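Local structure of 2-aminomuconate 6-semialdehyde dehydrogenase (Burkholderia cenocepacia, 4U3W) at residues 54-58 / 232-236; 279-283 / 419-425; 426-430 / 451-456. The protein probably catalyses the NAD+-dependent oxidation of 2-aminomuconate 6-semialdehyde to 2-aminomuconate, as a member of the aldehyde dehydrogenase family. The contacts are given in a common frame with arbitrary orientation. Numbering follows the deposited sequence.

The three contacts fall into two groups on opposite sides of the centre of the chain. Contact 1 lies alone near the N-terminal strands, probably in the cofactor-binding part of the fold, its centre 47 Å from that of contact 2 and 41 Å from that of contact 3; the side chain of Glu55 is about 13 Å from a bound magnesium ion, too far to be a ligand. Contacts 2 and 3, with centres 10 Å apart, share the sheet of the probable catalytic domain and use successive parts of helix 422-430, which packs against strand 277-281 and then against residues 451-456. They touch directly: Val280 CG2 lies 3.6 Å from Val429 CG2, and Glu422 CD 3.6 Å from Val451 CG2.

Contact 1 of 3, residues 54-58 / 232-236; sequences CEADA and AAGEF
Phe236 lays one face of its ring over the methyl group of Ala58, a CH-pi contact with Ala58 CB 4.0 Å from the ring centroid and 20° off its normal. Its m rotamer (chi1 -54°) projects the ring from the first turn of a helix, closed by Phe236 N to Ala232 O at 3.0 Å, with Ala232 as N-cap. Residues 54-56 run extended before the chain turns helical at Ala58; Asp57, the N-cap there, points away and caps Leu60 N. CA atoms pair Ala56 with Ala233 (5.6 Å) and Ala58 with Phe236 (5.8 Å). Ala56 CB lies 4.1 Å from Ala233 CB. One water donates to Glu55 OE2 (2.7 Å) and Ala56 O (2.6 Å) and accepts weakly from Ala233 N (3.0 Å). Glu55 OE1 is hydrogen-bonded to ND1 of His228. In what is probably the N-terminal, cofactor-binding part of the aldehyde dehydrogenase fold, the start of helix 58-76, just after strand 49-54, thus meets the first turn of helix 233-238, and Val61 touches Ala56, Ala233 and Phe236.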
loop_
_atom_site.group_PDB
_atom_site.type_symbol
_atom_site.label_atom_id
_atom_site.label_comp_id
_atom_site.label_asym_id
_atom_site.label_seq_id
_atom_site.Cartn_x
_atom_site.Cartn_y
_atom_site.Cartn_z
ATOM N N CYS A 54 32.802 -6.856 -31.935
ATOM C CA CYS A 54 32.901 -8.314 -31.865
ATOM C C CYS A 54 31.511 -8.965 -31.914
ATOM O O CYS A 54 30.543 -8.462 -31.337
ATOM C CB CYS A 54 33.633 -8.725 -30.570
ATOM S SG CYS A 54 35.342 -8.180 -30.596
ATOM N N GLU A 55 31.417 -10.139 -32.504
ATOM C CA GLU A 55 30.128 -10.842 -32.591
ATOM C C GLU A 55 30.082 -12.089 -31.708
ATOM O O GLU A 55 30.849 -13.066 -31.964
ATOM C CB GLU A 55 29.891 -11.254 -34.045
ATOM C CG GLU A 55 28.653 -12.109 -34.281
ATOM C CD GLU A 55 27.359 -11.251 -34.338
ATOM O OE1 GLU A 55 27.358 -10.140 -34.921
ATOM O OE2 GLU A 55 26.369 -11.686 -33.740
ATOM N N ALA A 56 29.202 -12.143 -30.712
ATOM C CA ALA A 56 29.221 -13.333 -29.807
ATOM C C ALA A 56 28.501 -14.571 -30.403
ATOM O O ALA A 56 27.329 -14.487 -30.802
ATOM C CB ALA A 56 28.589 -12.983 -28.456
ATOM N N ASP A 57 29.190 -15.708 -30.489
ATOM C CA ASP A 57 28.520 -16.917 -30.957
ATOM C C ASP A 57 27.861 -17.613 -29.758
ATOM O O ASP A 57 28.006 -17.175 -28.596
ATOM C CB ASP A 57 29.494 -17.869 -31.688
ATOM C CG ASP A 57 30.593 -18.465 -30.770
ATOM O OD1 ASP A 57 30.399 -18.631 -29.563
ATOM O OD2 ASP A 57 31.675 -18.802 -31.288
ATOM N N ALA A 58 27.159 -18.710 -30.026
ATOM C CA ALA A 58 26.379 -19.370 -28.982
ATOM C C ALA A 58 27.231 -19.904 -27.794
ATOM O O ALA A 58 26.737 -19.941 -26.651
ATOM C CB ALA A 58 25.562 -20.513 -29.599
ATOM N N ALA A 232 21.463 -15.166 -34.141
ATOM C CA ALA A 232 22.676 -14.579 -33.616
ATOM C C ALA A 232 22.583 -14.418 -32.084
ATOM O O ALA A 232 21.673 -14.990 -31.458
ATOM C CB ALA A 232 22.968 -13.202 -34.316
ATOM N N ALA A 233 23.514 -13.668 -31.489
ATOM C CA ALA A 233 23.615 -13.550 -30.048
ATOM C C ALA A 233 22.266 -13.266 -29.333
ATOM O O ALA A 233 21.999 -13.863 -28.301
ATOM C CB ALA A 233 24.663 -12.487 -29.692
ATOM N N GLY A 234 21.406 -12.413 -29.895
ATOM C CA GLY A 234 20.133 -12.122 -29.225
ATOM C C GLY A 234 19.247 -13.361 -29.073
ATOM O O GLY A 234 18.773 -13.707 -27.957
ATOM N N GLU A 235 19.077 -14.071 -30.185
ATOM C CA GLU A 235 18.334 -15.323 -30.155
ATOM C C GLU A 235 18.958 -16.343 -29.212
ATOM O O GLU A 235 18.244 -17.022 -28.457
ATOM C CB GLU A 235 18.268 -15.941 -31.552
ATOM C CG GLU A 235 17.522 -17.240 -31.556
ATOM C CD GLU A 235 17.430 -17.830 -32.948
ATOM O OE1 GLU A 235 17.750 -19.024 -33.091
ATOM O OE2 GLU A 235 17.111 -17.100 -33.908
ATOM N N PHE A 236 20.279 -16.501 -29.280
ATOM C CA PHE A 236 20.949 -17.485 -28.417
ATOM C C PHE A 236 20.642 -17.225 -26.942
ATOM O O PHE A 236 20.454 -18.148 -26.138
ATOM C CB PHE A 236 22.450 -17.438 -28.632
ATOM C CG PHE A 236 22.870 -17.602 -30.085
ATOM C CD1 PHE A 236 22.036 -18.217 -31.003
ATOM C CD2 PHE A 236 24.090 -17.122 -30.506
ATOM C CE1 PHE A 236 22.394 -18.344 -32.329
ATOM C CE2 PHE A 236 24.493 -17.266 -31.846
ATOM C CZ PHE A 236 23.633 -17.878 -32.775
HETATM O O HOH W 1 26.014 -14.279 -33.031
#

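Contact 2 of 3, residues 279-283 / 419-425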
loop_
_atom_site.group_PDB
_atom_site.type_symbol
_atom_site.label_atom_id
_atom_site.label_comp_id
_atom_site.label_asym_id
_atom_site.label_seq_id
_atom_site.Cartn_x
_atom_site.Cartn_y
_atom_site.Cartn_z
ATOM N N ALA A 279 -2.594 10.974 -31.388
ATOM C CA ALA A 279 -2.783 12.226 -30.656
ATOM C C ALA A 279 -4.160 12.782 -31.061
ATOM O O ALA A 279 -4.513 12.759 -32.254
ATOM C CB ALA A 279 -1.661 13.226 -30.980
ATOM N N VAL A 280 -4.951 13.208 -30.068
ATOM C CA VAL A 280 -6.312 13.722 -30.308
ATOM C C VAL A 280 -6.331 15.172 -29.898
ATOM O O VAL A 280 -5.894 15.491 -28.806
ATOM C CB VAL A 280 -7.401 12.918 -29.519
ATOM C CG1 VAL A 280 -8.811 13.447 -29.815
ATOM C CG2 VAL A 280 -7.323 11.426 -29.903
ATOM N N VAL A 281 -6.767 16.041 -30.806
ATOM C CA VAL A 281 -6.870 17.459 -30.506
ATOM C C VAL A 281 -8.322 17.939 -30.637
ATOM O O VAL A 281 -8.852 17.989 -31.725
ATOM C CB VAL A 281 -5.949 18.330 -31.427
ATOM C CG1 VAL A 281 -6.012 19.795 -30.974
ATOM C CG2 VAL A 281 -4.483 17.811 -31.338
ATOM N N PHE A 282 -8.948 18.292 -29.515
ATOM C CA PHE A 282 -10.296 18.821 -29.540
ATOM C C PHE A 282 -10.258 20.327 -29.894
ATOM O O PHE A 282 -9.244 20.987 -29.620
ATOM C CB PHE A 282 -10.965 18.579 -28.172
ATOM C CG PHE A 282 -11.375 17.145 -27.963
ATOM C CD1 PHE A 282 -12.619 16.695 -28.403
ATOM C CD2 PHE A 282 -10.489 16.230 -27.370
ATOM C CE1 PHE A 282 -13.001 15.386 -28.228
ATOM C CE2 PHE A 282 -10.867 14.912 -27.165
ATOM C CZ PHE A 282 -12.119 14.483 -27.606
ATOM N N ALA A 283 -11.352 20.874 -30.456
ATOM C CA ALA A 283 -11.407 22.300 -30.806
ATOM C C ALA A 283 -11.216 23.192 -29.570
ATOM O O ALA A 283 -10.769 24.324 -29.702
ATOM C CB ALA A 283 -12.782 22.672 -31.532
ATOM N N PHE A 419 -12.236 14.762 -37.096
ATOM C CA PHE A 419 -13.330 14.012 -36.490
ATOM C C PHE A 419 -14.450 14.977 -36.092
ATOM O O PHE A 419 -14.231 16.199 -36.005
ATOM C CB PHE A 419 -12.839 13.162 -35.289
ATOM C CG PHE A 419 -12.474 13.944 -34.051
ATOM C CD1 PHE A 419 -11.186 14.457 -33.899
ATOM C CD2 PHE A 419 -13.379 14.102 -33.008
ATOM C CE1 PHE A 419 -10.804 15.148 -32.752
ATOM C CE2 PHE A 419 -13.030 14.819 -31.840
ATOM C CZ PHE A 419 -11.735 15.347 -31.704
ATOM N N ASP A 420 -15.647 14.440 -35.862
ATOM C CA ASP A 420 -16.789 15.281 -35.505
ATOM C C ASP A 420 -17.284 15.151 -34.080
ATOM O O ASP A 420 -17.829 16.103 -33.547
ATOM C CB ASP A 420 -17.944 14.994 -36.469
ATOM C CG ASP A 420 -17.592 15.362 -37.887
ATOM O OD1 ASP A 420 -17.280 16.555 -38.115
ATOM O OD2 ASP A 420 -17.552 14.441 -38.737
ATOM N N ASP A 421 -17.185 13.973 -33.475
ATOM C CA ASP A 421 -17.608 13.871 -32.093
ATOM C C ASP A 421 -16.810 12.885 -31.213
ATOM O O ASP A 421 -15.992 12.045 -31.668
ATOM C CB ASP A 421 -19.114 13.553 -32.008
ATOM C CG ASP A 421 -19.493 12.272 -32.707
ATOM O OD1 ASP A 421 -19.211 11.199 -32.134
ATOM O OD2 ASP A 421 -20.127 12.346 -33.795
ATOM N N GLU A 422 -17.056 13.043 -29.925
ATOM C CA GLU A 422 -16.278 12.381 -28.915
ATOM C C GLU A 422 -16.391 10.853 -28.954
ATOM O O GLU A 422 -15.376 10.163 -28.915
ATOM C CB GLU A 422 -16.696 12.905 -27.558
ATOM C CG GLU A 422 -15.756 12.450 -26.469
ATOM C CD GLU A 422 -16.132 13.099 -25.157
ATOM O OE1 GLU A 422 -15.909 14.305 -25.016
ATOM O OE2 GLU A 422 -16.660 12.409 -24.274
ATOM N N ALA A 423 -17.608 10.317 -29.038
ATOM C CA ALA A 423 -17.757 8.866 -29.052
ATOM C C ALA A 423 -17.039 8.248 -30.271
ATOM O O ALA A 423 -16.457 7.148 -30.202
ATOM C CB ALA A 423 -19.242 8.498 -29.039
ATOM N N GLU A 424 -17.087 8.986 -31.382
ATOM C CA GLU A 424 -16.459 8.611 -32.625
ATOM C C GLU A 424 -14.952 8.509 -32.528
ATOM O O GLU A 424 -14.359 7.490 -32.919
ATOM C CB GLU A 424 -16.823 9.624 -33.713
ATOM C CG GLU A 424 -16.061 9.408 -35.020
ATOM C CD GLU A 424 -15.881 10.681 -35.847
ATOM O OE1 GLU A 424 -16.499 11.696 -35.532
ATOM O OE2 GLU A 424 -15.091 10.675 -36.798
ATOM N N VAL A 425 -14.305 9.554 -32.017
ATOM C CA VAL A 425 -12.838 9.542 -32.033
ATOM C C VAL A 425 -12.288 8.514 -31.020
ATOM O O VAL A 425 -11.217 7.960 -31.212
ATOM C CB VAL A 425 -12.251 10.976 -31.763
ATOM C CG1 VAL A 425 -12.267 11.340 -30.277
ATOM C CG2 VAL A 425 -10.842 11.083 -32.295
#
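Phe419, at the end of strand 413-419, points its CA-to-CB bond toward residues 279-283. The ring edge meets the face of Phe282 in a T-shaped pair, with centroids 5.2 Å apart and planes at 87°; Phe419 CE2 comes within 3.7 Å of Phe282 CE1. Phe419 CE1 lies 3.9 Å from Val280 CG1, and the distance from Phe419 CE1 to Val281 O is 3.6 Å. Asp420 and Asp421 then carry the chain into the helix. Glu424 OE1 accepts from Asp420 N at 2.9 Å and from Asp421 N at 3.1 Å, while Glu424 N donates to Asp421 OD1 at 3.2 Å, so that Asp421 and Glu424 form a capping box. Glu422 sets its aliphatic CG 4.3 Å from Phe282 CZ, and its carboxylate pairs with Arg447 and Arg450. One turn on, Val425 places CG2 4.0 Å from Val280 CG1 and CG1 4.1 Å from Phe282 CZ. No hydrogen bond joins the segments. A helix start is thus laid on the sheet of what is, by family, probably the catalytic domain: strand 277-281 runs parallel between strands 309-315 and 437-441, Tyr313 touches Phe419 and Val425, and helix 445-452 brings Val451 against Phe282 and Glu422.

Contact 3 of 3, residues 426-430 / 451-456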
loop_
_atom_site.group_PDB
_atom_site.type_symbol
_atom_site.label_atom_id
_atom_site.label_comp_id
_atom_site.label_asym_id
_atom_site.label_seq_id
_atom_site.Cartn_x
_atom_site.Cartn_y
_atom_site.Cartn_z
ATOM N N VAL A 426 -13.014 8.269 -29.934
ATOM C CA VAL A 426 -12.607 7.232 -28.995
ATOM C C VAL A 426 -12.551 5.870 -29.745
ATOM O O VAL A 426 -11.572 5.120 -29.625
ATOM C CB VAL A 426 -13.569 7.160 -27.790
ATOM C CG1 VAL A 426 -13.357 5.862 -27.015
ATOM C CG2 VAL A 426 -13.358 8.398 -26.834
ATOM N N LYS A 427 -13.589 5.568 -30.520
ATOM C CA LYS A 427 -13.618 4.345 -31.313
ATOM C C LYS A 427 -12.483 4.291 -32.311
ATOM O O LYS A 427 -11.859 3.222 -32.488
ATOM C CB LYS A 427 -14.943 4.183 -32.061
ATOM C CG LYS A 427 -16.119 3.912 -31.148
ATOM C CD LYS A 427 -17.414 3.745 -31.953
ATOM C CE LYS A 427 -18.636 3.682 -31.039
ATOM N NZ LYS A 427 -18.547 2.495 -30.147
ATOM N N ARG A 428 -12.192 5.420 -32.962
ATOM C CA ARG A 428 -11.121 5.408 -33.985
ATOM C C ARG A 428 -9.719 5.198 -33.349
ATOM O O ARG A 428 -8.859 4.471 -33.869
ATOM C CB ARG A 428 -11.176 6.712 -34.784
ATOM C CG ARG A 428 -12.507 6.818 -35.527
ATOM C CD ARG A 428 -12.664 8.087 -36.331
ATOM N NE ARG A 428 -11.759 8.179 -37.486
ATOM C CZ ARG A 428 -11.626 9.302 -38.198
ATOM N NH1 ARG A 428 -12.325 10.376 -37.851
ATOM N NH2 ARG A 428 -10.799 9.368 -39.228
ATOM N N VAL A 429 -9.511 5.821 -32.206
ATOM C CA VAL A 429 -8.267 5.612 -31.483
ATOM C C VAL A 429 -8.135 4.127 -31.119
ATOM O O VAL A 429 -7.094 3.537 -31.370
ATOM C CB VAL A 429 -8.193 6.499 -30.195
ATOM C CG1 VAL A 429 -7.031 6.017 -29.259
ATOM C CG2 VAL A 429 -8.014 7.976 -30.555
ATOM N N ASN A 430 -9.203 3.511 -30.595
ATOM C CA ASN A 430 -9.116 2.114 -30.113
ATOM C C ASN A 430 -9.150 1.050 -31.208
ATOM O O ASN A 430 -8.779 -0.122 -30.972
ATOM C CB ASN A 430 -10.228 1.842 -29.099
ATOM C CG ASN A 430 -9.970 2.548 -27.782
ATOM O OD1 ASN A 430 -8.831 2.909 -27.495
ATOM N ND2 ASN A 430 -11.022 2.765 -26.986
ATOM N N VAL A 451 -12.611 10.901 -21.416
ATOM C CA VAL A 451 -12.035 10.346 -22.648
ATOM C C VAL A 451 -10.805 9.460 -22.316
ATOM O O VAL A 451 -10.695 8.330 -22.806
ATOM C CB VAL A 451 -11.597 11.448 -23.652
ATOM C CG1 VAL A 451 -10.840 10.807 -24.797
ATOM C CG2 VAL A 451 -12.821 12.196 -24.231
ATOM N N ALA A 452 -9.915 9.968 -21.464
ATOM C CA ALA A 452 -8.672 9.269 -21.121
ATOM C C ALA A 452 -8.958 7.874 -20.601
ATOM O O ALA A 452 -8.210 6.941 -20.926
ATOM C CB ALA A 452 -7.837 10.082 -20.076
ATOM N N LYS A 453 -10.050 7.722 -19.832
ATOM C CA LYS A 453 -10.368 6.451 -19.162
ATOM C C LYS A 453 -10.862 5.369 -20.140
ATOM O O LYS A 453 -10.836 4.181 -19.825
ATOM C CB LYS A 453 -11.449 6.684 -18.062
ATOM N N GLN A 454 -11.290 5.787 -21.332
ATOM C CA GLN A 454 -11.791 4.868 -22.349
ATOM C C GLN A 454 -10.703 4.394 -23.300
ATOM O O GLN A 454 -10.927 3.458 -24.067
ATOM C CB GLN A 454 -12.903 5.548 -23.176
ATOM C CG GLN A 454 -14.086 6.031 -22.349
ATOM C CD GLN A 454 -15.125 6.716 -23.214
ATOM O OE1 GLN A 454 -15.801 6.071 -24.044
ATOM N NE2 GLN A 454 -15.250 8.033 -23.047
ATOM N N ILE A 455 -9.534 5.033 -23.274
ATOM C CA ILE A 455 -8.512 4.721 -24.283
ATOM C C ILE A 455 -7.794 3.404 -23.909
ATOM O O ILE A 455 -7.295 3.227 -22.776
ATOM C CB ILE A 455 -7.459 5.853 -24.445
ATOM C CG1 ILE A 455 -8.109 7.192 -24.818
ATOM C CG2 ILE A 455 -6.414 5.511 -25.516
ATOM C CD1 ILE A 455 -9.010 7.092 -25.947
ATOM N N GLU A 456 -7.713 2.491 -24.873
ATOM C CA GLU A 456 -7.175 1.150 -24.592
ATOM C C GLU A 456 -5.677 1.110 -24.800
ATOM O O GLU A 456 -5.179 0.460 -25.727
ATOM C CB GLU A 456 -7.885 0.125 -25.487
ATOM C CG GLU A 456 -9.362 -0.030 -25.114
ATOM C CD GLU A 456 -10.190 -0.756 -26.187
ATOM O OE1 GLU A 456 -9.668 -1.041 -27.299
ATOM O OE2 GLU A 456 -11.372 -1.024 -25.907
#
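This is a partly apolar, partly polar contact in which the C-terminal residues of helix 422-430 dock on segment 451-456, which includes a type I turn from Ala452 to Ile455. Strand 437-441, helix 445-452 and strand 459-462 form a beta-alpha-beta crossover between adjacent parallel strands, and helix 422-430 packs beside its helix. Val426, at the middle of helix 422-430, sets CG2 4.0 Å from Val451 CG1, and its CG1 lies 3.9 Å from Gln454 OE1, while Gln454 NE2 is hydrogen-bonded to Arg450 O; a turn later Val429 CG1 meets Ile455 CG2 at 3.8 Å. Beneath them, Val429 rests on Ala278 and Val280 of strand 277-281, and Ile455 on Val460 of strand 459-462. The turn exposes backbone polar groups to Asn430. The Asn430 carboxamide bonds two of them: Asn430 ND2 donates to Gln454 O at 3.0 Å, and Asn430 OD1 accepts from Glu456 N at 2.9 Å with an angle of 170°. Glu456 OE1 comes within 3.4 Å of Asn430 CB and forms a salt bridge with Lys478. Ala452 packs on Val500 of the second subunit, which places the turn at a subunit interface. Because one carboxamide both donates and accepts, it meets the backbone groups flanking Ile455 and joins the turn to the last residue of helix 422-430.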